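Local coordinates for uncharacterized protein (Staphylococcus aureus subsp. aureus Mu50, PDB 4QXZ) that is of unknown function but folds into a beta-barrel core resembling type VI secretion system proteins, joined to a pair of helices, at residues 62-65 and 66-70; 130-133 and 134-138. All coordinates share one frame; numbering follows the deposited sequence.

How the interactions relate
Along the chain, interaction 1 (62-65 with 66-70) closes before interaction 2 (130-133 with 134-138) opens, and the two lie on opposite sides of the chain's centre. Their own centres are 35 Å apart and their nearest atoms about 25 Å, so they do not touch and share no helix or strand. Interaction 1 sits where strand 57-65 of the curled antiparallel sheet turns into helix 69-77; interaction 2 takes in most of helix 127-137, up to its C-terminal end, and this helix packs against helix 142-155. One therefore samples the beta-barrel core and the other, probably, the two-helix pair, the two architectural parts of this YwpF protein.

Interaction 1. Residues 62-65 and 66-70; sequences IVIS and NEHYE
Two first torsions set up this turn: Ser65 has OG trans to its own N (chi1 162°), which swings the hydroxyl forward along the chain, while His68 has CG beside its backbone N (chi1 -43°), which folds the imidazole back toward the end of the strand. The forward-pointing Ser65 OG accepts a hydrogen bond from Glu67 N at 3.0 Å, with an N-H...O angle of 153°. The same oxygen lies 3.2 Å from Glu67 CB, so backbone and side chain of one residue both meet it.

The backbone oxygen of Ser65, pointing roughly at right angles to the hydroxyl, is approached by two donors of a single residue. His68 N points almost straight at Ser65 O, but over a long 3.4 Å, and His68 ND1 comes to 3.3 Å of Ser65 O at a more bent angle; both bonds are weak. Because this oxygen lies at the edge of the imidazole, near its plane, the second bond would favour the observed ring rotation. Glu67 CB sits over the centre of one ring face, and Tyr41 meets the ring edge-to-face. Ile64 reaches the ring obliquely, its CD1 4.1 Å from His68 ND1, the two side chains crossing at about a right angle; Ile64 itself is buried against Met112 and Ile114 of strand 111-121.

The Ser65 hydroxyl bonded to the backbone N two residues on is an ST turn, and with His68 at the N-cap it carries the chain from strand 57-65 into helix 69-77, which links two strands of the barrel sheet.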
loop_
_atom_site.group_PDB
_atom_site.type_symbol
_atom_site.label_atom_id
_atom_site.label_comp_id
_atom_site.label_asym_id
_atom_site.label_seq_id
_atom_site.Cartn_x
_atom_site.Cartn_y
_atom_site.Cartn_z
ATOM N N ILE A 62 -4.924 -10.212 2.520
ATOM C CA ILE A 62 -5.756 -10.181 1.324
ATOM C C ILE A 62 -7.192 -10.496 1.667
ATOM O O ILE A 62 -7.471 -11.152 2.672
ATOM C CB ILE A 62 -5.295 -11.199 0.253
ATOM C CG1 ILE A 62 -5.270 -12.626 0.819
ATOM C CG2 ILE A 62 -3.930 -10.830 -0.280
ATOM C CD1 ILE A 62 -4.922 -13.681 -0.197
ATOM N N VAL A 63 -8.095 -10.045 0.808
ATOM C CA VAL A 63 -9.499 -10.417 0.903
ATOM C C VAL A 63 -9.897 -11.148 -0.368
ATOM O O VAL A 63 -9.693 -10.641 -1.463
ATOM C CB VAL A 63 -10.396 -9.185 1.098
ATOM C CG1 VAL A 63 -11.869 -9.596 1.196
ATOM C CG2 VAL A 63 -9.958 -8.420 2.350
ATOM N N ILE A 64 -10.441 -12.350 -0.213
ATOM C CA ILE A 64 -10.876 -13.149 -1.348
ATOM C C ILE A 64 -12.214 -13.807 -1.045
ATOM O O ILE A 64 -12.716 -13.724 0.069
ATOM C CB ILE A 64 -9.844 -14.232 -1.715
ATOM C CG1 ILE A 64 -9.534 -15.133 -0.514
ATOM C CG2 ILE A 64 -8.574 -13.587 -2.258
ATOM C CD1 ILE A 64 -8.732 -16.379 -0.870
ATOM N N SER A 65 -12.775 -14.455 -2.054
ATOM C CA SER A 65 -14.024 -15.186 -1.921
ATOM C C SER A 65 -13.936 -16.318 -0.897
ATOM O O SER A 65 -12.935 -17.004 -0.837
ATOM C CB SER A 65 -14.416 -15.762 -3.283
ATOM O OG SER A 65 -15.371 -16.784 -3.130
ATOM N N ASN A 66 -15.045 -16.564 -0.222
ATOM C CA ASN A 66 -15.255 -17.637 0.759
ATOM C C ASN A 66 -15.070 -18.988 0.170
ATOM O O ASN A 66 -14.835 -19.943 0.856
ATOM C CB ASN A 66 -16.698 -17.680 1.220
ATOM C CG ASN A 66 -16.906 -18.541 2.400
ATOM O OD1 ASN A 66 -16.038 -18.677 3.220
ATOM N ND2 ASN A 66 -18.066 -19.109 2.506
ATOM N N GLU A 67 -15.289 -19.058 -1.115
ATOM C CA GLU A 67 -15.160 -20.283 -1.880
ATOM C C GLU A 67 -13.932 -21.107 -1.464
ATOM O O GLU A 67 -13.983 -22.331 -1.435
ATOM C CB GLU A 67 -15.092 -19.922 -3.365
ATOM C CG GLU A 67 -14.989 -21.103 -4.316
ATOM C CD GLU A 67 -15.368 -20.731 -5.732
ATOM O OE1 GLU A 67 -14.703 -21.233 -6.660
ATOM O OE2 GLU A 67 -16.328 -19.942 -5.912
ATOM N N HIS A 68 -12.853 -20.416 -1.101
ATOM C CA HIS A 68 -11.560 -21.047 -0.839
ATOM C C HIS A 68 -11.280 -21.208 0.674
ATOM O O HIS A 68 -10.135 -21.385 1.110
ATOM C CB HIS A 68 -10.456 -20.232 -1.558
ATOM C CG HIS A 68 -10.817 -19.812 -2.957
ATOM N ND1 HIS A 68 -11.298 -18.555 -3.256
ATOM C CD2 HIS A 68 -10.778 -20.484 -4.135
ATOM C CE1 HIS A 68 -11.527 -18.463 -4.556
ATOM N NE2 HIS A 68 -11.222 -19.621 -5.113
ATOM N N TYR A 69 -12.336 -21.164 1.479
ATOM C CA TYR A 69 -12.169 -21.249 2.913
ATOM C C TYR A 69 -11.524 -22.562 3.355
ATOM O O TYR A 69 -10.689 -22.551 4.251
ATOM C CB TYR A 69 -13.499 -21.054 3.629
ATOM C CG TYR A 69 -13.342 -21.188 5.114
ATOM C CD1 TYR A 69 -12.871 -20.125 5.871
ATOM C CD2 TYR A 69 -13.604 -22.395 5.763
ATOM C CE1 TYR A 69 -12.701 -20.240 7.242
ATOM C CE2 TYR A 69 -13.433 -22.523 7.133
ATOM C CZ TYR A 69 -12.981 -21.440 7.870
ATOM O OH TYR A 69 -12.790 -21.533 9.230
ATOM N N GLU A 70 -11.879 -23.685 2.732
ATOM C CA GLU A 70 -11.362 -24.995 3.188
ATOM C C GLU A 70 -9.885 -25.153 2.853
ATOM O O GLU A 70 -9.093 -25.604 3.689
ATOM C CB GLU A 70 -12.129 -26.188 2.590
ATOM C CG GLU A 70 -13.640 -26.030 2.490
ATOM C CD GLU A 70 -14.304 -25.657 3.802
ATOM O OE1 GLU A 70 -13.880 -26.195 4.851
ATOM O OE2 GLU A 70 -15.255 -24.834 3.769
#

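Interaction 2. Residues 130-133 and 134-138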
loop_
_atom_site.group_PDB
_atom_site.type_symbol
_atom_site.label_atom_id
_atom_site.label_comp_id
_atom_site.label_asym_id
_atom_site.label_seq_id
_atom_site.Cartn_x
_atom_site.Cartn_y
_atom_site.Cartn_z
ATOM N N SER A 130 19.621 -25.894 -13.013
ATOM C CA SER A 130 19.148 -26.719 -11.920
ATOM C C SER A 130 17.773 -27.295 -12.191
ATOM O O SER A 130 17.506 -28.449 -11.861
ATOM C CB SER A 130 19.076 -25.888 -10.658
ATOM O OG SER A 130 20.369 -25.445 -10.337
ATOM N N LEU A 131 16.897 -26.480 -12.769
ATOM C CA LEU A 131 15.570 -26.933 -13.140
ATOM C C LEU A 131 15.627 -28.059 -14.167
ATOM O O LEU A 131 14.909 -29.051 -14.043
ATOM C CB LEU A 131 14.774 -25.772 -13.712
ATOM C CG LEU A 131 13.472 -26.147 -14.401
ATOM C CD1 LEU A 131 12.505 -26.825 -13.456
ATOM C CD2 LEU A 131 12.869 -24.881 -14.962
ATOM N N LEU A 132 16.471 -27.904 -15.180
ATOM C CA LEU A 132 16.670 -28.979 -16.143
ATOM C C LEU A 132 17.257 -30.232 -15.480
ATOM O O LEU A 132 16.853 -31.347 -15.775
ATOM C CB LEU A 132 17.583 -28.527 -17.286
ATOM C CG LEU A 132 17.798 -29.553 -18.410
ATOM C CD1 LEU A 132 16.469 -30.002 -18.994
ATOM C CD2 LEU A 132 18.732 -29.024 -19.514
ATOM N N GLU A 133 18.224 -30.045 -14.602
ATOM C CA GLU A 133 18.843 -31.175 -13.929
ATOM C C GLU A 133 17.826 -31.968 -13.117
ATOM O O GLU A 133 17.818 -33.195 -13.159
ATOM C CB GLU A 133 19.986 -30.713 -13.023
ATOM C CG GLU A 133 20.751 -31.860 -12.405
ATOM C CD GLU A 133 21.741 -31.389 -11.382
ATOM O OE1 GLU A 133 22.924 -31.254 -11.735
ATOM O OE2 GLU A 133 21.335 -31.148 -10.226
ATOM N N GLN A 134 16.954 -31.265 -12.396
ATOM C CA GLN A 134 15.868 -31.919 -11.685
ATOM C C GLN A 134 14.918 -32.726 -12.594
ATOM O O GLN A 134 14.609 -33.878 -12.291
ATOM C CB GLN A 134 15.061 -30.895 -10.916
ATOM C CG GLN A 134 13.997 -31.537 -10.051
ATOM C CD GLN A 134 13.215 -30.516 -9.286
ATOM O OE1 GLN A 134 13.762 -29.801 -8.474
ATOM N NE2 GLN A 134 11.936 -30.429 -9.562
ATOM N N LEU A 135 14.448 -32.116 -13.681
ATOM C CA LEU A 135 13.457 -32.750 -14.574
ATOM C C LEU A 135 14.014 -34.006 -15.241
ATOM O O LEU A 135 13.306 -35.001 -15.402
ATOM C CB LEU A 135 12.956 -31.753 -15.633
ATOM C CG LEU A 135 12.128 -30.586 -15.060
ATOM C CD1 LEU A 135 11.733 -29.617 -16.160
ATOM C CD2 LEU A 135 10.873 -31.080 -14.317
ATOM N N ILE A 136 15.289 -33.959 -15.605
ATOM C CA ILE A 136 15.941 -35.109 -16.229
ATOM C C ILE A 136 16.141 -36.238 -15.212
ATOM O O ILE A 136 15.865 -37.394 -15.513
ATOM C CB ILE A 136 17.260 -34.697 -16.932
ATOM C CG1 ILE A 136 16.920 -33.967 -18.248
ATOM C CG2 ILE A 136 18.127 -35.913 -17.217
ATOM C CD1 ILE A 136 18.093 -33.321 -18.957
ATOM N N ASP A 137 16.567 -35.888 -13.997
ATOM C CA ASP A 137 16.688 -36.858 -12.903
ATOM C C ASP A 137 15.354 -37.484 -12.527
ATOM O O ASP A 137 15.337 -38.499 -11.860
ATOM C CB ASP A 137 17.257 -36.202 -11.640
ATOM C CG ASP A 137 18.719 -35.806 -11.774
ATOM O OD1 ASP A 137 19.250 -35.769 -12.915
ATOM O OD2 ASP A 137 19.327 -35.502 -10.719
ATOM N N ASP A 138 14.246 -36.838 -12.884
ATOM C CA ASP A 138 12.914 -37.400 -12.681
ATOM C C ASP A 138 12.508 -38.210 -13.907
ATOM O O ASP A 138 11.397 -38.716 -13.958
ATOM C CB ASP A 138 11.862 -36.297 -12.428
ATOM C CG ASP A 138 12.121 -35.489 -11.146
ATOM O OD1 ASP A 138 13.048 -35.841 -10.363
ATOM O OD2 ASP A 138 11.392 -34.482 -10.931
#
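Four successive main-chain hydrogen bonds tie 130-133 to 134-138. Gln134 N donates to Ser130 O at 2.9 Å and an N-H...O angle of 166°; Leu135 N to Leu131 O, Ile136 N to Leu132 O and Asp137 N to Glu133 O follow with the same four-residue spacing and similar angles. Asp137 turns its carboxylate back over the Glu133 carbonyl, bringing OD1 to 3.0 Å from Glu133 O; as both are acceptors, this is no hydrogen bond. The carboxylates of Glu133 and Asp137 remain apart, with OE2 of the first 4.8 Å from OD2 of the second.

This i to i+4 ladder is that of a regular alpha helix, here the last turns of helix 127-137, probably one member of the two-helix pair. Beyond the segment, Gln134 OE1 accepts a hydrogen bond from Lys160 N, and Asp138 forms a salt bridge with the Lys160 side chain.

Two leucines one turn apart make the buried stripe: Leu131 CD1 meets Leu135 CD1 at 4.0 Å, and Leu135 CG also rests against Leu131 O. Leu131 continues onto Phe149, Met152 and Met153, and Leu135 onto Leu145, all of helix 142-155. On an exposed flank, Leu132 has CG trans to its N (chi1 -176°) and Ile136 has CG1 beside its own N (chi1 -75°), torsions that bring their CD1 methyls to 3.7 Å.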